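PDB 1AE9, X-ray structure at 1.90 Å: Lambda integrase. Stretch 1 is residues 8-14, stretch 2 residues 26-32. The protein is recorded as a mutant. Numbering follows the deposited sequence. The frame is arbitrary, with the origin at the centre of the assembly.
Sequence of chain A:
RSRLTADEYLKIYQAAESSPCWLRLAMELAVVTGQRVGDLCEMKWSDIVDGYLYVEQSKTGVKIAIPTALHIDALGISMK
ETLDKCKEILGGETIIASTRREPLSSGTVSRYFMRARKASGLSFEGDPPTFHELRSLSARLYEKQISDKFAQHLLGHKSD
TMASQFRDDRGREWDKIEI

Stretch 1 (8-14) EYLKIYQ
Stretch 2 (26-32) AMELAVV

A single methyl group, CE of Met27, meets three residues of stretch 1: it sits over one face of the Tyr9 ring, 4.1 Å from the centroid and 23° off the normal, a CH-pi contact, while lying near the plane of the Tyr13 ring at its edge. Both stretches are helical throughout, with phi/psi near -65/-42, psi easing to -25° at Val32, and run nearly antiparallel at 159°. Their axes approach no closer than 11.8 Å, and side chains fill the space between them; in register, the nearest CA atoms are those of Tyr13 and Met27, 7.9 Å apart.

Met27 points toward stretch 1 and reaches across with chi1 m, chi2 t, chi3 p. Its CE also meets Ile12 CG2 at 3.9 Å, with Ile12 in m, t. Tyr9, chi1 t and chi2 -77°, points toward stretch 2, and its CE2 packs 3.7 Å from CG2 of Val31 (chi1 t).

Polar chemistry borders this apolar patch. In both Tyr13 (chi1 t, chi2 -84°) and Glu28 (m, t, chi3 -10°), the CA-to-CB bond points sideways to the partner stretch, yet the ends converge: Tyr13 OH donates to Glu28 OE2 at 2.9 Å. Water 1 adds a bridge, 2.9 Å from Tyr9 OH and donating to Glu28 OE2 at 3.2 Å, so OE2 of Glu28 is bonded directly to Tyr13 and through water to Tyr9.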

# COMPACT_ATOMS: atom_id res chain seq x y z
N GLU A 8 13.69 -2.93 -24.52
CA GLU A 8 13.78 -3.33 -23.11
C GLU A 8 12.42 -3.82 -22.62
O GLU A 8 12.36 -4.77 -21.83
CB GLU A 8 14.30 -2.17 -22.25
CG GLU A 8 15.78 -1.89 -22.48
CD GLU A 8 16.28 -0.62 -21.79
OE1 GLU A 8 15.46 0.27 -21.48
OE2 GLU A 8 17.51 -0.50 -21.59
N TYR A 9 11.35 -3.19 -23.09
CA TYR A 9 9.98 -3.59 -22.74
C TYR A 9 9.77 -5.05 -23.15
O TYR A 9 9.16 -5.84 -22.41
CB TYR A 9 8.96 -2.70 -23.47
CG TYR A 9 7.54 -3.24 -23.54
CD1 TYR A 9 7.21 -4.26 -24.44
CD2 TYR A 9 6.53 -2.75 -22.70
CE1 TYR A 9 5.91 -4.78 -24.50
CE2 TYR A 9 5.23 -3.27 -22.76
CZ TYR A 9 4.93 -4.28 -23.66
OH TYR A 9 3.66 -4.82 -23.74
N LEU A 10 10.26 -5.41 -24.33
CA LEU A 10 10.12 -6.78 -24.83
C LEU A 10 10.92 -7.80 -24.03
O LEU A 10 10.49 -8.95 -23.87
CB LEU A 10 10.48 -6.84 -26.33
CG LEU A 10 9.46 -6.15 -27.26
CD1 LEU A 10 9.95 -6.13 -28.70
CD2 LEU A 10 8.12 -6.85 -27.18
N LYS A 11 12.08 -7.40 -23.50
CA LYS A 11 12.90 -8.31 -22.69
C LYS A 11 12.15 -8.62 -21.38
O LYS A 11 12.08 -9.77 -20.95
CB LYS A 11 14.27 -7.70 -22.36
CG LYS A 11 15.08 -7.28 -23.58
CD LYS A 11 15.33 -8.44 -24.53
CE LYS A 11 16.26 -8.02 -25.67
NZ LYS A 11 16.41 -9.10 -26.68
N ILE A 12 11.58 -7.58 -20.78
CA ILE A 12 10.81 -7.73 -19.54
C ILE A 12 9.55 -8.55 -19.82
O ILE A 12 9.16 -9.41 -19.02
CB ILE A 12 10.43 -6.35 -18.96
CG1 ILE A 12 11.70 -5.58 -18.57
CG2 ILE A 12 9.48 -6.52 -17.76
CD1 ILE A 12 11.48 -4.15 -18.09
N TYR A 13 8.91 -8.28 -20.97
CA TYR A 13 7.71 -8.99 -21.39
C TYR A 13 8.02 -10.48 -21.47
O TYR A 13 7.23 -11.31 -21.01
CB TYR A 13 7.25 -8.46 -22.76
CG TYR A 13 5.89 -8.95 -23.21
CD1 TYR A 13 5.74 -10.18 -23.85
CD2 TYR A 13 4.74 -8.19 -22.99
CE1 TYR A 13 4.50 -10.63 -24.27
CE2 TYR A 13 3.49 -8.64 -23.40
CZ TYR A 13 3.38 -9.86 -24.03
OH TYR A 13 2.14 -10.31 -24.43
N GLN A 14 9.17 -10.82 -22.06
CA GLN A 14 9.61 -12.21 -22.19
C GLN A 14 9.79 -12.80 -20.80
O GLN A 14 9.32 -13.91 -20.51
CB GLN A 14 10.95 -12.28 -22.95
CG GLN A 14 11.52 -13.69 -23.18
CD GLN A 14 12.11 -14.34 -21.92
OE1 GLN A 14 12.95 -13.75 -21.25
NE2 GLN A 14 11.66 -15.55 -21.60
N ALA A 26 -1.42 -6.05 -18.31
CA ALA A 26 -1.35 -4.73 -17.69
C ALA A 26 -0.27 -3.91 -18.40
O ALA A 26 -0.44 -2.70 -18.62
CB ALA A 26 -1.05 -4.85 -16.21
N MET A 27 0.84 -4.56 -18.77
CA MET A 27 1.94 -3.90 -19.48
C MET A 27 1.46 -3.36 -20.83
O MET A 27 1.70 -2.19 -21.17
CB MET A 27 3.13 -4.85 -19.70
CG MET A 27 3.99 -5.08 -18.46
SD MET A 27 5.24 -6.36 -18.66
CE MET A 27 6.33 -5.53 -19.88
N GLU A 28 0.74 -4.20 -21.57
CA GLU A 28 0.22 -3.79 -22.87
C GLU A 28 -0.77 -2.63 -22.73
O GLU A 28 -0.69 -1.65 -23.47
CB GLU A 28 -0.46 -4.96 -23.56
CG GLU A 28 0.50 -6.03 -24.03
CD GLU A 28 -0.20 -7.21 -24.68
OE1 GLU A 28 -1.44 -7.29 -24.61
OE2 GLU A 28 0.51 -8.06 -25.26
N LEU A 29 -1.67 -2.74 -21.76
CA LEU A 29 -2.67 -1.71 -21.54
C LEU A 29 -2.02 -0.38 -21.12
O LEU A 29 -2.48 0.69 -21.52
CB LEU A 29 -3.69 -2.19 -20.49
CG LEU A 29 -5.13 -1.69 -20.65
CD1 LEU A 29 -5.72 -2.19 -21.97
CD2 LEU A 29 -5.97 -2.19 -19.47
N ALA A 30 -0.94 -0.45 -20.36
CA ALA A 30 -0.24 0.75 -19.93
C ALA A 30 0.38 1.50 -21.11
O ALA A 30 0.33 2.74 -21.16
CB ALA A 30 0.85 0.39 -18.93
N VAL A 31 0.97 0.76 -22.04
CA VAL A 31 1.60 1.37 -23.21
C VAL A 31 0.60 1.86 -24.26
O VAL A 31 0.76 2.96 -24.79
CB VAL A 31 2.65 0.41 -23.88
CG1 VAL A 31 3.25 1.04 -25.14
CG2 VAL A 31 3.78 0.10 -22.88
N VAL A 32 -0.44 1.09 -24.53
CA VAL A 32 -1.41 1.51 -25.53
C VAL A 32 -2.40 2.61 -25.07
O VAL A 32 -2.94 3.34 -25.90
CB VAL A 32 -2.14 0.29 -26.16
CG1 VAL A 32 -3.24 -0.24 -25.26
CG2 VAL A 32 -2.70 0.65 -27.53
O HOH W 1 3.28 -6.63 -25.92